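PDB 4K7J: GDSL-like Lipase/Acylhydrolase family protein from Neisseria meningitidis, which probably removes O-linked acetyl groups from peptidoglycan, as an esterase of the SGNH (GDSL-like) family. Local coordinates for residues Ser145-Ser150 with Ala183-Thr188; Met135-Ser140 with Leu187-Glu192. All blocks are in the same frame, centred on the assembly; numbering follows the deposited sequence. Where two conformers were deposited one is given.

Contact 1 of 2, residues Ser145-Ser150 with Ala183-Thr188; sequences SKQRVS and AALPLT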
# COMPACT_ATOMS: atom_id res chain seq x y z
N SER A 145 -3.97 23.92 -2.32
CA SER A 145 -2.74 24.69 -2.28
C SER A 145 -1.70 23.85 -3.00
O SER A 145 -1.85 22.63 -3.09
CB SER A 145 -2.32 25.00 -0.85
OG SER A 145 -2.12 23.81 -0.10
N LYS A 146 -0.64 24.49 -3.48
CA LYS A 146 0.39 23.80 -4.25
C LYS A 146 0.99 22.62 -3.49
O LYS A 146 1.58 22.80 -2.42
CB LYS A 146 1.49 24.79 -4.66
CG LYS A 146 0.97 26.00 -5.43
CD LYS A 146 2.09 26.98 -5.73
CE LYS A 146 1.55 28.21 -6.45
NZ LYS A 146 0.51 28.91 -5.64
N GLN A 147 0.82 21.42 -4.04
CA GLN A 147 1.38 20.22 -3.43
C GLN A 147 2.76 19.91 -4.01
O GLN A 147 3.12 20.37 -5.09
CB GLN A 147 0.46 19.02 -3.67
CG GLN A 147 -1.02 19.28 -3.46
CD GLN A 147 -1.49 19.00 -2.04
OE1 GLN A 147 -1.00 18.09 -1.36
NE2 GLN A 147 -2.46 19.78 -1.59
N ARG A 148 3.52 19.11 -3.27
CA ARG A 148 4.71 18.49 -3.80
C ARG A 148 4.21 17.32 -4.63
O ARG A 148 3.34 16.58 -4.19
CB ARG A 148 5.61 17.99 -2.68
CG ARG A 148 6.05 19.08 -1.72
CD ARG A 148 6.70 18.51 -0.48
NE ARG A 148 7.20 19.57 0.38
CZ ARG A 148 7.47 19.42 1.67
NH1 ARG A 148 7.28 18.24 2.25
NH2 ARG A 148 7.93 20.45 2.38
N VAL A 149 4.74 17.20 -5.84
CA VAL A 149 4.32 16.14 -6.74
C VAL A 149 5.53 15.39 -7.26
O VAL A 149 6.49 16.00 -7.75
CB VAL A 149 3.50 16.69 -7.92
CG1 VAL A 149 3.10 15.56 -8.88
CG2 VAL A 149 2.27 17.40 -7.40
N SER A 150 5.49 14.07 -7.13
CA SER A 150 6.49 13.21 -7.72
C SER A 150 5.76 12.14 -8.55
O SER A 150 4.64 11.75 -8.21
CB SER A 150 7.33 12.55 -6.63
OG SER A 150 8.18 13.49 -5.99
N ALA A 183 2.80 21.38 -7.93
CA ALA A 183 1.55 21.84 -8.52
C ALA A 183 0.43 21.72 -7.49
O ALA A 183 0.62 21.13 -6.43
CB ALA A 183 1.21 21.02 -9.76
N ALA A 184 -0.73 22.26 -7.82
CA ALA A 184 -1.88 22.15 -6.94
C ALA A 184 -2.85 21.10 -7.48
O ALA A 184 -2.64 20.53 -8.55
CB ALA A 184 -2.58 23.50 -6.80
N LEU A 185 -3.90 20.83 -6.71
CA LEU A 185 -5.00 19.99 -7.17
C LEU A 185 -6.17 20.91 -7.52
O LEU A 185 -6.40 21.90 -6.83
CB LEU A 185 -5.38 18.97 -6.11
CG LEU A 185 -4.39 17.80 -5.96
CD1 LEU A 185 -4.49 17.15 -4.60
CD2 LEU A 185 -4.65 16.76 -7.03
N PRO A 186 -6.93 20.61 -8.59
CA PRO A 186 -6.79 19.48 -9.53
C PRO A 186 -5.49 19.50 -10.31
O PRO A 186 -4.97 20.57 -10.64
CB PRO A 186 -7.98 19.66 -10.48
CG PRO A 186 -8.95 20.51 -9.73
CD PRO A 186 -8.10 21.43 -8.91
N LEU A 187 -4.98 18.32 -10.61
CA LEU A 187 -3.68 18.16 -11.22
C LEU A 187 -3.89 17.62 -12.62
O LEU A 187 -4.47 16.56 -12.77
CB LEU A 187 -2.87 17.14 -10.41
CG LEU A 187 -1.43 16.86 -10.80
CD1 LEU A 187 -0.69 18.15 -10.67
CD2 LEU A 187 -0.82 15.82 -9.86
N THR A 188 -3.42 18.34 -13.63
CA THR A 188 -3.59 17.91 -15.02
C THR A 188 -2.24 17.65 -15.66
O THR A 188 -1.37 18.51 -15.67
CB THR A 188 -4.39 18.93 -15.83
OG1 THR A 188 -5.71 19.02 -15.29
CG2 THR A 188 -4.48 18.51 -17.29
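V149 and L187 meet tip to tip. CG1 of V149 (chi1 178°) and CG of L187 (chi1 -176°) both stand anti to the backbone N of their own residue, and CD2, carried on that CG, then meets V149 CG1 at 4.0 Å. The other branch of V149 turns to the backbone of A183, its CG2 lying 4.0 Å from A183 N, with the methyl CB of A183 slightly farther off. Strand 147-155 is thus met by two successive parts of one partner, first A183 at the end of strand 177-183 and then L187 at the start of the next strand.

Beside these apolar contacts, Q147 and A183 form an antiparallel hydrogen-bonded pair. A183 N donates to Q147 O over 3.0 Å, close to straight (161°). The return bond, from Q147 N to A183 O, is modelled as implausibly short and its length is doubtful. Next to this pair, K146 CA lies 3.9 Å from A184 CA, and the A184 methyl CB sits 3.9 Å from S145 O. That same carbonyl receives a weak hydrogen bond from Q147 NE2. L185 CD1 reaches 4.2 Å to Q147 CG and, like Q147, L185 touches I202. The side chain of N165 grips the loop, ND2 donating to A184 O and OD1 accepting from T188 N. With a cis peptide before P186, the chain here crosses between two antiparallel sheets, a connection characteristic of β-sandwich domains and consistent with a galactose-binding-domain-like β-sandwich.

Contact 2 of 2, residues Met135-Ser140 with Leu187-Glu192; sequences MTLTAS and LTIHTE
M135 and L137 pair with I189 and L187 in an antiparallel ladder, the axes of strands 135-139 and 187-191 running 4.6 Å apart with 167° between their directions. Each of these two pairs is of the hydrogen-bonded kind and closes a ring with two N-H...O=C hydrogen bonds. At one end M135 N reaches I189 O over 3.0 Å, and I189 N returns to M135 O over 2.8 Å. At the other, L137 N lies 2.7 Å from L187 O while L187 N lies 2.9 Å from L137 O. Between the rings, T136 and T188 form the non-hydrogen-bonded pair, where CA-H groups of both residues approach the carbonyls of L187 and M135.

What the backbone leaves undone there, the side chains supply. OG1 of T136 and OG1 of T188 are joined by a hydrogen bond of 3.0 Å, which either could donate. Both hydroxyls lie beside their own backbone N (chi1 -56° for T136, -64° for T188), and the two side chains cross obliquely, T136 CG2 also coming within 3.4 Å of T188 OG1. This threonine face is partly exposed. The buried face carries M135, L137, L187 and I189; there L137 CD1 packs 4.2 Å from I189 CD1, while the M135 side chain packs on H104, A92 and W108.

In the sheet, strand 133-139 has strand 102-106 as its other neighbour, and strand 187-191 has strand 161-164. The leucine and isoleucine face looks to strand 195-203 of the second sheet, where L187 touches I202 and I189 touches I200.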
# COMPACT_ATOMS: atom_id res chain seq x y z
N MET A 135 -4.50 13.41 -18.34
CA MET A 135 -5.05 12.87 -17.10
C MET A 135 -5.22 13.99 -16.09
O MET A 135 -4.30 14.77 -15.85
CB MET A 135 -4.15 11.78 -16.51
CG MET A 135 -4.66 11.20 -15.19
SD MET A 135 -6.29 10.43 -15.34
CE MET A 135 -5.93 9.08 -16.47
N THR A 136 -6.41 14.07 -15.50
CA THR A 136 -6.65 15.03 -14.44
C THR A 136 -6.99 14.29 -13.14
O THR A 136 -7.86 13.42 -13.11
CB THR A 136 -7.79 16.01 -14.81
OG1 THR A 136 -7.48 16.66 -16.05
CG2 THR A 136 -7.97 17.06 -13.74
N LEU A 137 -6.28 14.63 -12.07
CA LEU A 137 -6.57 14.03 -10.78
C LEU A 137 -7.20 15.07 -9.88
O LEU A 137 -6.65 16.17 -9.69
CB LEU A 137 -5.31 13.47 -10.12
CG LEU A 137 -4.57 12.36 -10.87
CD1 LEU A 137 -3.50 12.94 -11.76
CD2 LEU A 137 -3.96 11.40 -9.86
N THR A 138 -8.37 14.72 -9.36
CA THR A 138 -9.14 15.62 -8.50
C THR A 138 -9.29 14.98 -7.14
O THR A 138 -9.73 13.84 -7.02
CB THR A 138 -10.53 15.90 -9.11
OG1 THR A 138 -10.37 16.44 -10.43
CG2 THR A 138 -11.31 16.89 -8.24
N ALA A 139 -8.91 15.72 -6.10
CA ALA A 139 -8.99 15.22 -4.73
C ALA A 139 -10.44 15.11 -4.31
O ALA A 139 -11.23 16.03 -4.52
CB ALA A 139 -8.24 16.14 -3.79
N SER A 140 -10.80 13.97 -3.72
CA SER A 140 -12.16 13.76 -3.21
C SER A 140 -12.49 14.71 -2.05
O SER A 140 -13.66 15.05 -1.84
CB SER A 140 -12.36 12.29 -2.79
OG SER A 140 -12.26 11.42 -3.91
N LEU A 187 -4.98 18.32 -10.61
CA LEU A 187 -3.68 18.16 -11.22
C LEU A 187 -3.89 17.62 -12.62
O LEU A 187 -4.47 16.56 -12.77
CB LEU A 187 -2.87 17.14 -10.41
CG LEU A 187 -1.43 16.86 -10.80
CD1 LEU A 187 -0.69 18.15 -10.67
CD2 LEU A 187 -0.82 15.82 -9.86
N THR A 188 -3.42 18.34 -13.63
CA THR A 188 -3.59 17.91 -15.02
C THR A 188 -2.24 17.65 -15.66
O THR A 188 -1.37 18.51 -15.67
CB THR A 188 -4.39 18.93 -15.83
OG1 THR A 188 -5.71 19.02 -15.29
CG2 THR A 188 -4.48 18.51 -17.29
N ILE A 189 -2.07 16.44 -16.19
CA ILE A 189 -0.82 16.01 -16.78
C ILE A 189 -1.04 15.69 -18.25
O ILE A 189 -1.92 14.88 -18.60
CB ILE A 189 -0.27 14.76 -16.05
CG1 ILE A 189 -0.13 15.05 -14.56
CG2 ILE A 189 1.06 14.33 -16.65
CD1 ILE A 189 0.08 13.81 -13.71
N HIS A 190 -0.24 16.32 -19.10
CA HIS A 190 -0.38 16.22 -20.55
C HIS A 190 0.87 15.58 -21.13
O HIS A 190 1.99 15.97 -20.78
CB HIS A 190 -0.55 17.62 -21.17
CG HIS A 190 -1.92 18.21 -20.97
ND1 HIS A 190 -2.17 19.56 -21.09
CD2 HIS A 190 -3.11 17.63 -20.68
CE1 HIS A 190 -3.46 19.79 -20.88
NE2 HIS A 190 -4.05 18.63 -20.62
N THR A 191 0.70 14.61 -22.02
CA THR A 191 1.85 13.96 -22.66
C THR A 191 1.75 14.06 -24.17
O THR A 191 0.90 13.41 -24.79
CB THR A 191 1.99 12.48 -22.24
OG1 THR A 191 0.78 11.77 -22.55
CG2 THR A 191 2.25 12.36 -20.75
N GLU A 192 2.61 14.87 -24.76
CA GLU A 192 2.64 15.01 -26.21
C GLU A 192 2.99 13.67 -26.85
O GLU A 192 2.28 13.21 -27.73
CB GLU A 192 3.61 16.11 -26.64
CG GLU A 192 4.03 16.04 -28.11
CD GLU A 192 2.93 16.44 -29.09
OE1 GLU A 192 1.79 16.74 -28.66
OE2 GLU A 192 3.22 16.45 -30.31

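How the contacts relate
Contacts 1 and 2, with centres 9 Å apart, share L187 and T188 and illustrate how one short segment can serve two sheets. L187 contributes mainly its backbone to contact 2, as a rung of the strand pair, and in contact 1 its side chain reaches the other sheet. The turn before it joins them further: L185 CD2 packs 3.4 Å from L137 O, and L185 CD1 lies 4.0 Å from A139 CB. Each contact is centred 21 Å from the centre of the chain, in the two-sheet β region and not in the six-stranded mixed sheet of the SGNH-type hydrolase fold. Contact 2 pairs two strands within one sheet of that region, and contact 1 joins this sheet to the other.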